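Local coordinates for beta-N-acetylhexosaminidase (Thermotoga neapolitana, PDB 5BZA), which probably hydrolyses terminal non-reducing N-acetyl-D-hexosamine residues from N-acetyl-beta-D-hexosaminides, as a member of glycoside hydrolase family 3, at residues V32-Y35 and P36-S40; L274-N277 and F278-P282; F256-E259 and E260-F264. All coordinates share one frame; numbering follows the deposited sequence.

How the contacts relate
Three local contacts in one TIM-barrel-like domain illustrate how a strand or loop hands over to a helix. From the N terminus, contact 1 closes the turn where strand 31-34 gives way to helix 36-39. Contact 3 follows far along the chain, at the start of helix 258-268, and the chain then runs through strand 273-275 into contact 2, where that strand turns toward helix 281-293. The three come in series, none nested in or crossing another. Strands 31-34 and 273-275 both flank strand 9-13, and contacts 1 and 2 touch, Tyr35 CE2 lying 3.2 Å from Asp276 O; contact 3 stands apart, its nearest atoms about 7 Å from those of contact 2.

Contact 1: V32-Y35 and P36-S40; sequences VLIY and PGVLS
Pro36, first residue of the short helix, sets CD 3.4 Å from CB of Tyr35, the N-cap residue, and at the edge of the phenol ring, near the ring plane. One face of that ring is covered within the strand by Leu33 CG, and the Tyr35 side chain lies about 7 Å from those of His173 and Asp245, which bind metal ions here. Gly37 N makes a weak hydrogen bond to Asp14 OD1. Val38 donates its N-H to Tyr35 O (3.0 Å) from above the carbonyl plane, in a rather bent bond of 143°. Its CB meets Ile34 CG2 at 3.8 Å. Leu39 does two things at once. Its N-H reaches the same Tyr35 O at 3.0 Å, but in the carbonyl plane and almost straight (172°), while its side chain crosses that of Ile34 at about a right angle, CG 3.6 Å from Ile34 CG2; both side chains pack on Phe45 of helix 42-54. That methyl can face the helix because Ile34 holds CG2 anti to its N, with CG1 on the nitrogen side (chi1 -53°). Ser40 OG (2.7 Å) and N together satisfy Pro36 O within the helix's first turn. The bend itself rests on Tyr35 O, whose two donors hold the strand-to-helix turn.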
loop_
_atom_site.group_PDB
_atom_site.type_symbol
_atom_site.label_atom_id
_atom_site.label_comp_id
_atom_site.label_asym_id
_atom_site.label_seq_id
_atom_site.Cartn_x
_atom_site.Cartn_y
_atom_site.Cartn_z
ATOM N N VAL B 32 -18.649 -1.492 9.617
ATOM C CA VAL B 32 -17.810 -0.313 9.621
ATOM C C VAL B 32 -17.279 -0.147 8.206
ATOM O O VAL B 32 -16.633 -1.051 7.646
ATOM C CB VAL B 32 -16.603 -0.451 10.658
ATOM C CG1 VAL B 32 -15.534 0.644 10.448
ATOM C CG2 VAL B 32 -17.095 -0.430 12.104
ATOM N N LEU B 33 -17.576 0.992 7.615
ATOM C CA LEU B 33 -17.052 1.369 6.309
ATOM C C LEU B 33 -16.099 2.502 6.583
ATOM O O LEU B 33 -16.480 3.486 7.277
ATOM C CB LEU B 33 -18.157 1.830 5.348
ATOM C CG LEU B 33 -17.750 2.606 4.076
ATOM C CD1 LEU B 33 -16.778 1.789 3.221
ATOM C CD2 LEU B 33 -19.007 2.991 3.220
ATOM N N ILE B 34 -14.875 2.364 6.077
ATOM C CA ILE B 34 -13.840 3.312 6.382
ATOM C C ILE B 34 -13.640 4.176 5.151
ATOM O O ILE B 34 -13.342 3.677 4.060
ATOM C CB ILE B 34 -12.509 2.614 6.799
ATOM C CG1 ILE B 34 -12.754 1.621 7.942
ATOM C CG2 ILE B 34 -11.451 3.656 7.172
ATOM C CD1 ILE B 34 -11.479 0.899 8.364
ATOM N N TYR B 35 -13.840 5.475 5.342
ATOM C CA TYR B 35 -13.749 6.433 4.253
ATOM C C TYR B 35 -12.344 7.081 4.138
ATOM O O TYR B 35 -11.516 6.959 5.034
ATOM C CB TYR B 35 -14.835 7.482 4.456
ATOM C CG TYR B 35 -16.241 7.075 3.983
ATOM C CD1 TYR B 35 -16.433 6.480 2.752
ATOM C CD2 TYR B 35 -17.377 7.346 4.770
ATOM C CE1 TYR B 35 -17.725 6.130 2.307
ATOM C CE2 TYR B 35 -18.675 6.999 4.339
ATOM C CZ TYR B 35 -18.841 6.390 3.104
ATOM O OH TYR B 35 -20.118 6.045 2.650
ATOM N N PRO B 36 -12.062 7.764 3.013
ATOM C CA PRO B 36 -10.769 8.453 2.907
ATOM C C PRO B 36 -10.417 9.446 4.044
ATOM O O PRO B 36 -9.231 9.642 4.344
ATOM C CB PRO B 36 -10.905 9.193 1.576
ATOM C CG PRO B 36 -11.803 8.313 0.770
ATOM C CD PRO B 36 -12.817 7.806 1.743
ATOM N N GLY B 37 -11.408 10.015 4.710
ATOM C CA GLY B 37 -11.163 10.908 5.831
ATOM C C GLY B 37 -10.291 10.219 6.885
ATOM O O GLY B 37 -9.545 10.873 7.627
ATOM N N VAL B 38 -10.467 8.900 7.020
ATOM C CA VAL B 38 -9.659 8.106 7.922
ATOM C C VAL B 38 -8.467 7.520 7.174
ATOM O O VAL B 38 -7.334 7.599 7.653
ATOM C CB VAL B 38 -10.473 7.002 8.579
ATOM C CG1 VAL B 38 -9.548 6.035 9.385
ATOM C CG2 VAL B 38 -11.496 7.622 9.485
ATOM N N LEU B 39 -8.709 6.944 6.004
ATOM C CA LEU B 39 -7.661 6.226 5.272
ATOM C C LEU B 39 -6.518 7.141 4.862
ATOM O O LEU B 39 -5.364 6.709 4.804
ATOM C CB LEU B 39 -8.246 5.557 4.054
ATOM C CG LEU B 39 -9.280 4.493 4.450
ATOM C CD1 LEU B 39 -10.163 4.136 3.259
ATOM C CD2 LEU B 39 -8.590 3.237 4.948
ATOM N N SER B 40 -6.802 8.413 4.599
ATOM C CA SER B 40 -5.711 9.290 4.165
ATOM C C SER B 40 -4.815 9.697 5.334
ATOM O O SER B 40 -3.784 10.308 5.130
ATOM C CB SER B 40 -6.248 10.545 3.482
ATOM O OG SER B 40 -7.053 11.288 4.383
#

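Contact 2: L274-N277 and F278-P282; sequences LLDN and FRDLP
Asn277 reaches with its side-chain amide toward Arg279, OD1 accepting from Arg279 N at 2.9 Å. Because its CG stands opposite the main-chain nitrogen (chi1 -169°), the amide oxygen is carried forward to the residues that follow, and the donor meets it from above the amide plane, in a bond bent to 148°. The same oxygen lies 3.2 Å from Arg279 CB. Asp280 N donates to Asn277 O, 2.8 Å away, from above the carbonyl plane, and Asn277 CB lies 3.5 Å from Asp280 OD2. An alanine here would lose the amide oxygen and is likely to leave Arg279 N without its acceptor and this first turn less firmly fixed. Phe278 and Arg279 are layered: Phe278 CZ lies over the centre of one guanidinium face, 3.7 Å above its plane, and Arg279 CG rests on a face of the Phe278 ring toward its rim. Arg279 NE makes its salt bridge with Glu19, and Phe278 stacks with Phe13. Leu275 CD1 packs on the backbone of the turn, 3.6 Å from Leu281 CA, joining the last strand to helix 281-293. The Asp276 side chain is about 6 Å from that of His173, a metal-binding residue. Like charges lie close, Asp276 OD1 being 4.4 Å from Asp280 OD2, and Glu248 OE1 takes the Asp276 N-H. Asn277 thus engages two successive N-H groups, through an Asx turn and a backbone turn, and so fixes the chain as it leaves the strand.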
loop_
_atom_site.group_PDB
_atom_site.type_symbol
_atom_site.label_atom_id
_atom_site.label_comp_id
_atom_site.label_asym_id
_atom_site.label_seq_id
_atom_site.Cartn_x
_atom_site.Cartn_y
_atom_site.Cartn_z
ATOM N N LEU B 274 -27.141 0.962 5.448
ATOM C CA LEU B 274 -25.864 1.643 5.304
ATOM C C LEU B 274 -26.041 3.164 5.501
ATOM O O LEU B 274 -26.884 3.789 4.847
ATOM C CB LEU B 274 -25.245 1.318 3.939
ATOM C CG LEU B 274 -23.892 1.958 3.599
ATOM C CD1 LEU B 274 -22.758 1.273 4.416
ATOM C CD2 LEU B 274 -23.539 1.939 2.131
ATOM N N LEU B 275 -25.339 3.727 6.493
ATOM C CA LEU B 275 -25.236 5.188 6.700
ATOM C C LEU B 275 -23.901 5.699 6.268
ATOM O O LEU B 275 -22.899 5.118 6.657
ATOM C CB LEU B 275 -25.421 5.556 8.157
ATOM C CG LEU B 275 -26.725 5.015 8.707
ATOM C CD1 LEU B 275 -26.816 5.316 10.176
ATOM C CD2 LEU B 275 -27.901 5.650 7.886
ATOM N N ASP B 276 -23.843 6.806 5.545
ATOM C CA ASP B 276 -22.543 7.262 5.088
ATOM C C ASP B 276 -21.892 8.160 6.140
ATOM O O ASP B 276 -20.819 8.707 5.897
ATOM C CB ASP B 276 -22.621 7.960 3.710
ATOM C CG ASP B 276 -23.368 9.258 3.754
ATOM O OD1 ASP B 276 -23.990 9.546 4.788
ATOM O OD2 ASP B 276 -23.375 9.984 2.731
ATOM N N ASN B 277 -22.531 8.256 7.306
ATOM C CA ASN B 277 -22.077 9.088 8.407
ATOM C C ASN B 277 -22.456 8.484 9.761
ATOM O O ASN B 277 -23.636 8.425 10.092
ATOM C CB ASN B 277 -22.660 10.488 8.304
ATOM C CG ASN B 277 -22.013 11.464 9.263
ATOM O OD1 ASN B 277 -21.376 11.074 10.270
ATOM N ND2 ASN B 277 -22.179 12.758 8.973
ATOM N N PHE B 278 -21.460 8.081 10.555
ATOM C CA PHE B 278 -21.728 7.419 11.838
ATOM C C PHE B 278 -22.507 8.330 12.764
ATOM O O PHE B 278 -23.250 7.875 13.625
ATOM C CB PHE B 278 -20.412 6.985 12.515
ATOM C CG PHE B 278 -19.553 8.141 12.986
ATOM C CD1 PHE B 278 -18.664 8.772 12.101
ATOM C CD2 PHE B 278 -19.635 8.609 14.308
ATOM C CE1 PHE B 278 -17.861 9.844 12.525
ATOM C CE2 PHE B 278 -18.835 9.669 14.739
ATOM C CZ PHE B 278 -17.957 10.297 13.845
ATOM N N ARG B 279 -22.334 9.626 12.573
ATOM C CA ARG B 279 -23.068 10.584 13.363
ATOM C C ARG B 279 -24.588 10.479 13.112
ATOM O O ARG B 279 -25.361 10.907 13.951
ATOM C CB ARG B 279 -22.553 12.008 13.115
ATOM C CG ARG B 279 -21.078 12.217 13.529
ATOM C CD ARG B 279 -20.567 13.621 13.191
ATOM N NE ARG B 279 -19.238 13.872 13.770
ATOM C CZ ARG B 279 -18.089 13.895 13.087
ATOM N NH1 ARG B 279 -18.105 13.778 11.750
ATOM N NH2 ARG B 279 -16.928 14.101 13.742
ATOM N N ASP B 280 -25.024 9.914 11.983
ATOM C CA ASP B 280 -26.468 9.689 11.775
ATOM C C ASP B 280 -27.004 8.466 12.498
ATOM O O ASP B 280 -28.210 8.224 12.468
ATOM C CB ASP B 280 -26.802 9.524 10.295
ATOM C CG ASP B 280 -26.611 10.778 9.538
ATOM O OD1 ASP B 280 -26.918 11.858 10.089
ATOM O OD2 ASP B 280 -26.109 10.701 8.412
ATOM N N LEU B 281 -26.125 7.668 13.095
ATOM C CA LEU B 281 -26.597 6.400 13.644
ATOM C C LEU B 281 -27.705 6.570 14.705
ATOM O O LEU B 281 -28.696 5.859 14.649
ATOM C CB LEU B 281 -25.436 5.597 14.217
ATOM C CG LEU B 281 -25.816 4.242 14.821
ATOM C CD1 LEU B 281 -26.627 3.428 13.829
ATOM C CD2 LEU B 281 -24.564 3.478 15.218
ATOM N N PRO B 282 -27.557 7.519 15.652
ATOM C CA PRO B 282 -28.648 7.610 16.635
ATOM C C PRO B 282 -30.054 7.887 16.020
ATOM O O PRO B 282 -30.991 7.149 16.349
ATOM C CB PRO B 282 -28.197 8.756 17.545
ATOM C CG PRO B 282 -26.714 8.737 17.457
ATOM C CD PRO B 282 -26.421 8.390 16.016
#

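Contact 3: F256-E259 and E260-F264; sequences FSVE and EAVRF
Phe256 CD2 lies at the edge of the Phe264 ring, near its plane, 4.1 Å from Phe264 CE2, and the two side chains cross at about a right angle. On one face of Phe264 sits Arg263 NH1, toward the rim. The Arg263 guanidinium has Glu259 O over one face and Glu259 OE1 in plane at its edge; that salt bridge, OE1 to NH2, is long at 3.7 Å, its carboxylate and guanidinium planes 68° apart. The N-terminal end of helix 258-268 is closed by a capping box. Ser257 OG, held between its own N and carbonyl carbon (chi1 74°), accepts from Glu260 N at 2.9 Å, and Glu260 OE1 accepts in return from Ser257 N at 2.6 Å, on the anti side of the carboxylate and 27° out of its plane. The reciprocal pair supplies partners to two N-H groups at the helix start. Regular bonds follow, beginning with Ala261 N to Ser257 O at 2.7 Å. Helix 258-268 packs against helix 281-293: Val258 touches Tyr284, Val262 touches Leu288, and Glu259 OE2 bridges to Lys290. On another side, Phe256 and Phe264 both pack on Leu223 in the loop before helix 225-235.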
loop_
_atom_site.group_PDB
_atom_site.type_symbol
_atom_site.label_atom_id
_atom_site.label_comp_id
_atom_site.label_asym_id
_atom_site.label_seq_id
_atom_site.Cartn_x
_atom_site.Cartn_y
_atom_site.Cartn_z
ATOM N N PHE B 256 -37.986 10.675 0.906
ATOM C CA PHE B 256 -38.539 9.856 1.951
ATOM C C PHE B 256 -38.033 10.352 3.287
ATOM O O PHE B 256 -36.974 10.970 3.375
ATOM C CB PHE B 256 -38.184 8.374 1.722
ATOM C CG PHE B 256 -38.684 7.832 0.397
ATOM C CD1 PHE B 256 -37.951 8.021 -0.766
ATOM C CD2 PHE B 256 -39.932 7.222 0.300
ATOM C CE1 PHE B 256 -38.422 7.581 -1.993
ATOM C CE2 PHE B 256 -40.418 6.784 -0.924
ATOM C CZ PHE B 256 -39.661 6.957 -2.066
ATOM N N SER B 257 -38.799 10.092 4.333
ATOM C CA SER B 257 -38.353 10.438 5.658
ATOM C C SER B 257 -37.442 9.318 6.119
ATOM O O SER B 257 -37.503 8.202 5.558
ATOM C CB SER B 257 -39.537 10.601 6.612
ATOM O OG SER B 257 -40.101 9.338 6.967
ATOM N N VAL B 258 -36.594 9.611 7.110
ATOM C CA VAL B 258 -35.751 8.597 7.726
ATOM C C VAL B 258 -36.629 7.421 8.152
ATOM O O VAL B 258 -36.310 6.244 7.911
ATOM C CB VAL B 258 -34.981 9.122 9.001
ATOM C CG1 VAL B 258 -34.369 7.953 9.763
ATOM C CG2 VAL B 258 -33.904 10.159 8.641
ATOM N N GLU B 259 -37.750 7.756 8.777
ATOM C CA GLU B 259 -38.646 6.742 9.307
ATOM C C GLU B 259 -39.170 5.883 8.118
ATOM O O GLU B 259 -39.260 4.645 8.206
ATOM C CB GLU B 259 -39.793 7.420 10.068
ATOM C CG GLU B 259 -40.706 6.486 10.846
ATOM C CD GLU B 259 -42.110 7.064 11.067
ATOM O OE1 GLU B 259 -42.752 7.496 10.061
ATOM O OE2 GLU B 259 -42.534 7.144 12.253
ATOM N N GLU B 260 -39.472 6.542 6.999
ATOM C CA GLU B 260 -39.954 5.847 5.799
ATOM C C GLU B 260 -38.839 4.944 5.211
ATOM O O GLU B 260 -39.064 3.762 4.898
ATOM C CB GLU B 260 -40.454 6.861 4.752
ATOM C CG GLU B 260 -41.855 7.487 5.006
ATOM C CD GLU B 260 -42.121 8.678 4.067
ATOM O OE1 GLU B 260 -41.114 9.242 3.587
ATOM O OE2 GLU B 260 -43.296 9.063 3.789
ATOM N N ALA B 261 -37.637 5.501 5.063
ATOM C CA ALA B 261 -36.488 4.733 4.559
ATOM C C ALA B 261 -36.250 3.466 5.375
ATOM O O ALA B 261 -36.113 2.361 4.827
ATOM C CB ALA B 261 -35.244 5.594 4.553
ATOM N N VAL B 262 -36.224 3.622 6.694
ATOM C CA VAL B 262 -36.026 2.479 7.577
ATOM C C VAL B 262 -37.138 1.436 7.445
ATOM O O VAL B 262 -36.842 0.220 7.267
ATOM C CB VAL B 262 -35.872 2.943 9.024
ATOM C CG1 VAL B 262 -35.846 1.762 9.977
ATOM C CG2 VAL B 262 -34.569 3.747 9.142
ATOM N N ARG B 263 -38.397 1.905 7.539
ATOM C CA ARG B 263 -39.575 1.027 7.464
ATOM C C ARG B 263 -39.595 0.280 6.147
ATOM O O ARG B 263 -39.699 -0.939 6.112
ATOM C CB ARG B 263 -40.905 1.799 7.570
ATOM C CG ARG B 263 -42.124 0.853 7.779
ATOM C CD ARG B 263 -43.517 1.513 7.577
ATOM N NE ARG B 263 -43.507 2.943 7.873
ATOM C CZ ARG B 263 -43.509 3.900 6.942
ATOM N NH1 ARG B 263 -43.568 3.593 5.631
ATOM N NH2 ARG B 263 -43.473 5.175 7.326
ATOM N N PHE B 264 -39.527 1.032 5.056
ATOM C CA PHE B 264 -39.640 0.418 3.744
ATOM C C PHE B 264 -38.492 -0.591 3.555
ATOM O O PHE B 264 -38.735 -1.732 3.162
ATOM C CB PHE B 264 -39.619 1.464 2.629
ATOM C CG PHE B 264 -40.948 2.165 2.399
ATOM C CD1 PHE B 264 -42.136 1.463 2.471
ATOM C CD2 PHE B 264 -40.988 3.541 2.110
ATOM C CE1 PHE B 264 -43.358 2.108 2.241
ATOM C CE2 PHE B 264 -42.188 4.199 1.898
ATOM C CZ PHE B 264 -43.392 3.478 1.948
#